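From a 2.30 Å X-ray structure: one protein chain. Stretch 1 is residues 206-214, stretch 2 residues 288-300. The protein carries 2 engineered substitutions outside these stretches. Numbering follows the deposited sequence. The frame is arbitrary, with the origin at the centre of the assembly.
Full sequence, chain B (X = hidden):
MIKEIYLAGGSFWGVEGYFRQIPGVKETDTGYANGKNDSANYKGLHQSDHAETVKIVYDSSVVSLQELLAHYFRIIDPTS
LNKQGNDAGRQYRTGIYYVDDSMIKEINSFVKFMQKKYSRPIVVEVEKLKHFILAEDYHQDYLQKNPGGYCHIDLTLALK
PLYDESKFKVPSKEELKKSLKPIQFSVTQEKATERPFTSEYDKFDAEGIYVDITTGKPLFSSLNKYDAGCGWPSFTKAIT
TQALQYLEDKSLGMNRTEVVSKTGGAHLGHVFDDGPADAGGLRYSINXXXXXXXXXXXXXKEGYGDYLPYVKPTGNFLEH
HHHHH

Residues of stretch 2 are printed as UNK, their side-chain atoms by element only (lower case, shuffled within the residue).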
# COMPACT_ATOMS: atom_id res chain seq x y z
N ALA B 206 21.15 -12.77 -18.49
CA ALA B 206 20.33 -13.71 -19.20
C ALA B 206 19.11 -14.07 -18.39
O ALA B 206 19.11 -13.96 -17.20
CB ALA B 206 21.14 -14.95 -19.57
N GLU B 207 18.04 -14.48 -19.05
CA GLU B 207 16.80 -14.82 -18.38
C GLU B 207 16.83 -16.24 -17.83
O GLU B 207 17.23 -17.18 -18.53
CB GLU B 207 15.61 -14.65 -19.32
CG GLU B 207 15.37 -13.23 -19.78
CD GLU B 207 14.14 -13.09 -20.65
OE1 GLU B 207 13.10 -12.63 -20.15
OE2 GLU B 207 14.22 -13.46 -21.84
N GLY B 208 16.41 -16.39 -16.58
CA GLY B 208 16.41 -17.68 -15.92
C GLY B 208 16.41 -17.52 -14.42
O GLY B 208 16.23 -16.41 -13.90
N ILE B 209 16.62 -18.62 -13.70
CA ILE B 209 16.66 -18.58 -12.25
C ILE B 209 18.04 -18.92 -11.71
O ILE B 209 18.82 -19.62 -12.37
CB ILE B 209 15.63 -19.54 -11.62
CG1 ILE B 209 15.87 -20.97 -12.11
CG2 ILE B 209 14.22 -19.10 -11.95
CD1 ILE B 209 14.98 -22.00 -11.45
N TYR B 210 18.34 -18.43 -10.52
CA TYR B 210 19.59 -18.77 -9.85
C TYR B 210 19.29 -19.74 -8.72
O TYR B 210 18.49 -19.46 -7.83
CB TYR B 210 20.29 -17.52 -9.33
CG TYR B 210 20.77 -16.61 -10.44
CD1 TYR B 210 19.93 -15.67 -11.01
CD2 TYR B 210 22.07 -16.71 -10.94
CE1 TYR B 210 20.36 -14.85 -12.03
CE2 TYR B 210 22.51 -15.89 -11.96
CZ TYR B 210 21.65 -14.96 -12.50
OH TYR B 210 22.09 -14.15 -13.52
N VAL B 211 19.94 -20.90 -8.77
CA VAL B 211 19.63 -22.01 -7.89
C VAL B 211 20.73 -22.26 -6.86
O VAL B 211 21.90 -21.95 -7.11
CB VAL B 211 19.36 -23.28 -8.74
CG1 VAL B 211 20.26 -24.44 -8.35
CG2 VAL B 211 17.89 -23.66 -8.70
N ASP B 212 20.36 -22.79 -5.70
CA ASP B 212 21.32 -23.19 -4.68
C ASP B 212 22.25 -24.25 -5.25
O ASP B 212 21.80 -25.33 -5.66
CB ASP B 212 20.61 -23.70 -3.43
CG ASP B 212 21.54 -23.83 -2.23
OD1 ASP B 212 22.77 -23.92 -2.42
OD2 ASP B 212 21.03 -23.85 -1.09
N ILE B 213 23.55 -23.96 -5.26
CA ILE B 213 24.53 -24.86 -5.85
C ILE B 213 24.69 -26.16 -5.05
O ILE B 213 25.28 -27.13 -5.53
CB ILE B 213 25.90 -24.16 -5.99
CG1 ILE B 213 26.76 -24.85 -7.05
CG2 ILE B 213 26.61 -24.10 -4.64
CD1 ILE B 213 27.86 -23.98 -7.60
N THR B 214 24.16 -26.18 -3.83
CA THR B 214 24.30 -27.34 -2.96
C THR B 214 23.04 -28.20 -2.89
O THR B 214 23.11 -29.39 -2.57
CB THR B 214 24.68 -26.93 -1.52
OG1 THR B 214 23.60 -26.21 -0.92
CG2 THR B 214 25.93 -26.06 -1.53
N UNK B 288 28.43 -15.45 -6.47
CA UNK B 288 28.12 -16.24 -7.64
C UNK B 288 28.47 -17.71 -7.47
O UNK B 288 27.81 -18.58 -8.04
N UNK B 289 29.51 -17.98 -6.70
CA UNK B 289 29.97 -19.34 -6.44
C UNK B 289 28.91 -20.17 -5.71
O UNK B 289 28.93 -21.40 -5.76
c UNK B 289 31.27 -19.32 -5.64
N UNK B 290 28.00 -19.49 -5.03
CA UNK B 290 26.94 -20.16 -4.29
C UNK B 290 25.72 -20.44 -5.17
O UNK B 290 24.77 -21.08 -4.74
c UNK B 290 26.53 -19.33 -3.08
N UNK B 291 25.76 -19.95 -6.40
CA UNK B 291 24.61 -20.06 -7.29
C UNK B 291 24.89 -20.88 -8.55
O UNK B 291 26.02 -20.93 -9.04
c UNK B 291 24.12 -18.66 -7.70
c UNK B 291 23.43 -16.33 -7.10
c UNK B 291 23.78 -17.70 -6.56
c UNK B 291 22.65 -18.25 -5.70
N UNK B 292 23.84 -21.53 -9.05
CA UNK B 292 23.88 -22.19 -10.35
C UNK B 292 22.78 -21.63 -11.25
O UNK B 292 21.60 -21.75 -10.93
c UNK B 292 21.71 -27.22 -12.21
n UNK B 292 21.15 -27.83 -13.24
n UNK B 292 22.91 -26.67 -12.33
c UNK B 292 23.69 -24.47 -11.50
n UNK B 292 21.06 -27.15 -11.05
c UNK B 292 23.60 -25.97 -11.25
c UNK B 292 23.72 -23.70 -10.18
N UNK B 293 23.17 -21.03 -12.36
CA UNK B 293 22.20 -20.40 -13.26
C UNK B 293 21.53 -21.41 -14.19
O UNK B 293 22.19 -22.26 -14.78
c UNK B 293 20.99 -17.75 -14.67
c UNK B 293 22.05 -18.94 -16.44
c UNK B 293 22.87 -19.30 -14.09
c UNK B 293 20.25 -17.45 -16.92
c UNK B 293 21.21 -18.34 -17.35
c UNK B 293 21.95 -18.65 -15.08
c UNK B 293 20.14 -17.15 -15.58
N UNK B 294 20.21 -21.29 -14.30
CA UNK B 294 19.43 -22.16 -15.17
C UNK B 294 18.61 -21.32 -16.14
O UNK B 294 17.66 -20.66 -15.73
c UNK B 294 18.50 -23.08 -14.37
c UNK B 294 17.72 -23.99 -15.30
c UNK B 294 19.31 -23.89 -13.35
c UNK B 294 18.51 -24.95 -12.64
N UNK B 295 18.98 -21.35 -17.43
CA UNK B 295 18.30 -20.57 -18.48
C UNK B 295 16.81 -20.85 -18.54
O UNK B 295 16.38 -21.98 -18.28
c UNK B 295 19.00 -21.03 -19.76
c UNK B 295 20.10 -22.14 -17.97
c UNK B 295 20.33 -21.52 -19.32
N UNK B 296 16.02 -19.83 -18.89
CA UNK B 296 14.57 -19.95 -18.97
C UNK B 296 14.14 -21.06 -19.92
O UNK B 296 13.19 -21.80 -19.65
c UNK B 296 13.96 -18.62 -19.41
c UNK B 296 11.69 -18.41 -18.32
c UNK B 296 10.39 -18.80 -20.73
o UNK B 296 8.29 -18.60 -19.62
c UNK B 296 12.45 -18.62 -19.47
c UNK B 296 10.31 -18.41 -18.37
c UNK B 296 9.67 -18.60 -19.57
c UNK B 296 11.77 -18.81 -20.67
N UNK B 297 14.85 -21.18 -21.04
CA UNK B 297 14.55 -22.19 -22.05
C UNK B 297 14.73 -23.61 -21.53
O UNK B 297 14.06 -24.54 -22.00
c UNK B 297 15.42 -21.98 -23.29
o UNK B 297 15.88 -20.30 -24.91
o UNK B 297 14.02 -20.12 -23.76
c UNK B 297 15.08 -20.71 -24.04
N UNK B 298 15.63 -23.78 -20.57
CA UNK B 298 15.96 -25.11 -20.06
C UNK B 298 15.31 -25.39 -18.70
O UNK B 298 15.46 -26.48 -18.15
c UNK B 298 20.34 -24.95 -22.52
n UNK B 298 20.40 -23.46 -22.57
c UNK B 298 18.23 -24.79 -21.18
c UNK B 298 19.59 -25.45 -21.29
c UNK B 298 17.47 -25.26 -19.95
N UNK B 299 14.59 -24.40 -18.17
CA UNK B 299 13.96 -24.53 -16.86
C UNK B 299 12.94 -25.66 -16.81
O UNK B 299 12.95 -26.46 -15.87
c UNK B 299 14.24 -22.17 -15.89
s UNK B 299 13.39 -20.67 -15.37
c UNK B 299 12.24 -21.33 -14.17
c UNK B 299 13.29 -23.21 -16.47
N UNK B 300 12.07 -25.72 -17.81
CA UNK B 300 11.01 -26.72 -17.84
C UNK B 300 11.54 -28.15 -17.97
O UNK B 300 11.02 -29.06 -17.34
o UNK B 300 6.40 -26.64 -19.37
o UNK B 300 7.91 -25.40 -20.36
c UNK B 300 7.59 -26.32 -19.58
c UNK B 300 8.68 -27.08 -18.85
c UNK B 300 10.04 -26.41 -18.99

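Position 288 has no side-chain atom at all and touches nothing on stretch 1, so it is Gly288; its carbonyl opens a short 3-10 segment. Position 289 carries a single carbon, aimed away from stretch 1, and is Ala289, which meets the partner through its backbone: Ala289 O lies 3.3 Å from CD1 of Ile213. Position 290 again has one carbon pointing away, hence Ala290, and Ala290 O accepts a hydrogen bond from Ile213 N at 3.2 Å.

At 291, four carbons fork at the second: Leu291, whose CD1 lies 4.0 Å from Tyr210 CB. Leu291 N closes the 3-10 turn on Gly288 O at 3.0 Å, and the strand begins here. Position 292 shows three carbons, a nitrogen, then a carbon holding two more nitrogens, the guanidinium of Arg292. The exposed chain runs out with its first two torsions at t, and Arg292 NH1 comes within 3.9 Å of Val211 CG1. Its backbone does the pairing: Arg292 N donates to Val211 O at 2.8 Å, and Val211 N donates to Arg292 O at 2.9 Å.

Position 293 has one carbon leading to a six-carbon ring without oxygen, so it is Phe293. With chi1 at t, Phe293 CD1 sits over one face of the Tyr210 ring, 3.6 Å from Tyr210 CZ, while the two planes meet obliquely at 51°. Phe293 CZ reaches 3.8 Å from Ala206 CB and 3.4 Å from Glu207 O, and Gly208 CA lies close by, 3.8 Å from Phe293 CE1: an ideal CB on Gly208 would be 2.9 Å from Phe293 CZ, a clash. Gly208's own backbone angles call for glycine too.

At 294, four carbons fork at the first and one arm is two carbons long: Ile294. Ile294 N gives a hydrogen bond to Ile209 O at 2.9 Å, Ile294 O takes one from Ile209 N at 3.1 Å, and Ile294 CD1 lies 4.2 Å from Val211 CG2. Position 295 has three carbons closing a ring onto the backbone N: Pro295. Lacking an N-H, it fits the non-hydrogen-bonded pair with Gly208.

Position 296 bears a six-carbon ring with one oxygen, Tyr296; Tyr296 N donates to Glu207 O at 2.9 Å, and the ring end leads away. Position 297, two carbons with two oxygens on the second, is Asp297, and 298, four carbons in a row ending in nitrogen, is Lys298; neither touches stretch 1. Position 299 is unbranched, two carbons, sulfur, carbon: Met299, whose CE packs 3.7 Å from Ile209 CG2. Position 300, three carbons with two oxygens on the third, is Glu300, out of reach.

The rule is an antiparallel ladder whose hydrogen-bonded pairs, Ile209 with Ile294 and Val211 with Arg292, frame the Tyr210–Phe293 pair. Ile209, Val211, Arg292 and Ile294 share one face; the two aromatics hold the other. Tyr296 N and Ala290 O extend the bonding beyond the strand ends, and the two stretches together bury 801 Å².

Stretch 2 288-300: GAALRFIPYDKME
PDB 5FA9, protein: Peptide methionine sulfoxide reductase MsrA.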